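Local coordinates for protein myosin regulatory light chain, striated adductor muscle (Argopecten irradians, PDB 1WDC) that serves as the calcium-binding regulatory light chain of molluscan muscle myosin, responsible for the calcium dependence of myosin's Mg-ATPase activity, at residues 95-99 with 100-104. Residues are numbered along the deposited sequence; the frame is centred on the assembly and turned at random.
Sequences MFDEQ and ETKKL
Asp97 and Thr101 form the heart of a local side-chain-to-backbone contact inside the loop of the second EF-hand, which leads from helix 86-94 into the short strand 104-105. The magnesium ion of this structure sits in the first EF-hand loop, away from this contact; here the carboxylate accepts hydrogen bonds from protein donors. With CG anti to the backbone N (chi1 178°), the carboxylate reaches into the following residues, and its two oxygens share the work. OD1 takes the hydroxyl of Thr101, OG1 to OD1 2.6 Å, on its syn side and 25° out of the carboxylate plane, and, more weakly, the backbone N of Thr101, N to OD1 3.2 Å. OD2 accepts the backbone N of Lys102 at 2.7 Å, also syn, and is further held by the hydroxyl of Tyr141, at the start of helix 141-149. Both oxygens of the buried Asp97 thus have donors, and bonds at both of them should restrict rotation of the carboxylate. Were the aspartate exchanged for an alanine, the Thr101 hydroxyl, the Lys102 amide and the Tyr141 hydroxyl would probably be left without this acceptor, and the Thr101 side chain less firmly held. The chain reverses just ahead of Thr101 in a type I beta turn from Asp97 to Glu100, closed by Glu100 N to Asp97 O at 3.0 Å. On the flank of the turn, CG2 of Thr101 lies against CB of Gln99, 3.6 Å away. On the buried side Phe96 packs on Tyr108 and Leu112 of helix 106-115, while Leu104, backbone-bonded to Phe139 in the small antiparallel sheet, reaches back to the start of the loop, where its CD2 lies 4.0 Å from CB of Phe96.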
loop_
_atom_site.group_PDB
_atom_site.type_symbol
_atom_site.label_atom_id
_atom_site.label_comp_id
_atom_site.label_asym_id
_atom_site.label_seq_id
_atom_site.Cartn_x
_atom_site.Cartn_y
_atom_site.Cartn_z
ATOM N N MET B 95 -4.742 7.297 3.632
ATOM C CA MET B 95 -3.649 6.570 4.286
ATOM C C MET B 95 -2.268 7.016 3.806
ATOM O O MET B 95 -1.242 6.556 4.309
ATOM C CB MET B 95 -3.780 5.082 4.023
ATOM C CG MET B 95 -5.097 4.537 4.427
ATOM S SD MET B 95 -4.926 2.814 4.344
ATOM C CE MET B 95 -6.543 2.245 4.938
ATOM N N PHE B 96 -2.236 7.670 2.658
ATOM C CA PHE B 96 -0.958 8.009 2.058
ATOM C C PHE B 96 -0.745 9.508 2.147
ATOM O O PHE B 96 0.162 10.028 1.547
ATOM C CB PHE B 96 -0.938 7.541 0.603
ATOM C CG PHE B 96 -1.082 6.057 0.446
ATOM C CD1 PHE B 96 -2.343 5.471 0.369
ATOM C CD2 PHE B 96 0.035 5.237 0.409
ATOM C CE1 PHE B 96 -2.497 4.067 0.276
ATOM C CE2 PHE B 96 -0.105 3.829 0.308
ATOM C CZ PHE B 96 -1.395 3.248 0.250
ATOM N N ASP B 97 -1.633 10.176 2.866
ATOM C CA ASP B 97 -1.640 11.623 3.041
ATOM C C ASP B 97 -1.670 11.971 4.559
ATOM O O ASP B 97 -2.676 12.432 5.079
ATOM C CB ASP B 97 -2.888 12.194 2.331
ATOM C CG ASP B 97 -3.035 13.694 2.480
ATOM O OD1 ASP B 97 -2.015 14.405 2.371
ATOM O OD2 ASP B 97 -4.176 14.167 2.666
ATOM N N GLU B 98 -0.565 11.785 5.263
ATOM C CA GLU B 98 -0.575 11.852 6.723
ATOM C C GLU B 98 -0.855 13.234 7.323
ATOM O O GLU B 98 -1.472 13.351 8.365
ATOM C CB GLU B 98 0.748 11.303 7.255
ATOM C CG GLU B 98 1.856 11.113 6.187
ATOM C CD GLU B 98 1.618 9.936 5.191
ATOM O OE1 GLU B 98 1.176 8.829 5.618
ATOM O OE2 GLU B 98 1.972 10.107 3.993
ATOM N N GLN B 99 -0.523 14.281 6.590
ATOM C CA GLN B 99 -0.767 15.650 7.036
ATOM C C GLN B 99 -2.169 16.095 6.695
ATOM O O GLN B 99 -2.532 17.237 6.911
ATOM C CB GLN B 99 0.221 16.618 6.375
ATOM C CG GLN B 99 1.695 16.327 6.639
ATOM C CD GLN B 99 2.295 17.232 7.704
ATOM O OE1 GLN B 99 1.827 18.355 7.924
ATOM N NE2 GLN B 99 3.321 16.741 8.386
ATOM N N GLU B 100 -2.951 15.198 6.126
ATOM C CA GLU B 100 -4.270 15.537 5.659
ATOM C C GLU B 100 -4.311 16.779 4.799
ATOM O O GLU B 100 -5.284 17.524 4.843
ATOM C CB GLU B 100 -5.202 15.653 6.842
ATOM C CG GLU B 100 -5.279 14.329 7.542
ATOM C CD GLU B 100 -5.766 14.397 8.975
ATOM O OE1 GLU B 100 -6.821 15.044 9.232
ATOM O OE2 GLU B 100 -5.124 13.703 9.818
ATOM N N THR B 101 -3.399 16.841 3.832
ATOM C CA THR B 101 -3.357 17.922 2.853
ATOM C C THR B 101 -4.439 17.745 1.763
ATOM O O THR B 101 -4.784 18.707 1.051
ATOM C CB THR B 101 -1.992 17.972 2.165
ATOM O OG1 THR B 101 -1.856 16.830 1.325
ATOM C CG2 THR B 101 -0.870 17.895 3.172
ATOM N N LYS B 102 -5.033 16.546 1.697
ATOM C CA LYS B 102 -6.040 16.177 0.698
ATOM C C LYS B 102 -5.530 16.222 -0.742
ATOM O O LYS B 102 -6.307 16.424 -1.677
ATOM C CB LYS B 102 -7.297 17.034 0.846
ATOM C CG LYS B 102 -7.915 17.108 2.269
ATOM C CD LYS B 102 -7.765 15.817 3.065
ATOM C CE LYS B 102 -9.035 15.475 3.818
ATOM N NZ LYS B 102 -10.071 14.836 2.909
ATOM N N LYS B 103 -4.219 16.041 -0.910
ATOM C CA LYS B 103 -3.610 15.845 -2.230
ATOM C C LYS B 103 -2.531 14.838 -2.029
ATOM O O LYS B 103 -2.192 14.524 -0.889
ATOM C CB LYS B 103 -2.942 17.103 -2.760
ATOM C CG LYS B 103 -3.790 18.305 -2.681
ATOM C CD LYS B 103 -4.310 18.692 -4.037
ATOM C CE LYS B 103 -5.194 19.888 -3.862
ATOM N NZ LYS B 103 -6.061 19.708 -2.651
ATOM N N LEU B 104 -2.076 14.268 -3.140
ATOM C CA LEU B 104 -0.880 13.435 -3.193
ATOM C C LEU B 104 -0.008 13.991 -4.309
ATOM O O LEU B 104 -0.513 14.518 -5.280
ATOM C CB LEU B 104 -1.254 11.982 -3.503
ATOM C CG LEU B 104 -1.877 11.141 -2.378
ATOM C CD1 LEU B 104 -2.136 9.730 -2.845
ATOM C CD2 LEU B 104 -0.942 11.101 -1.187
#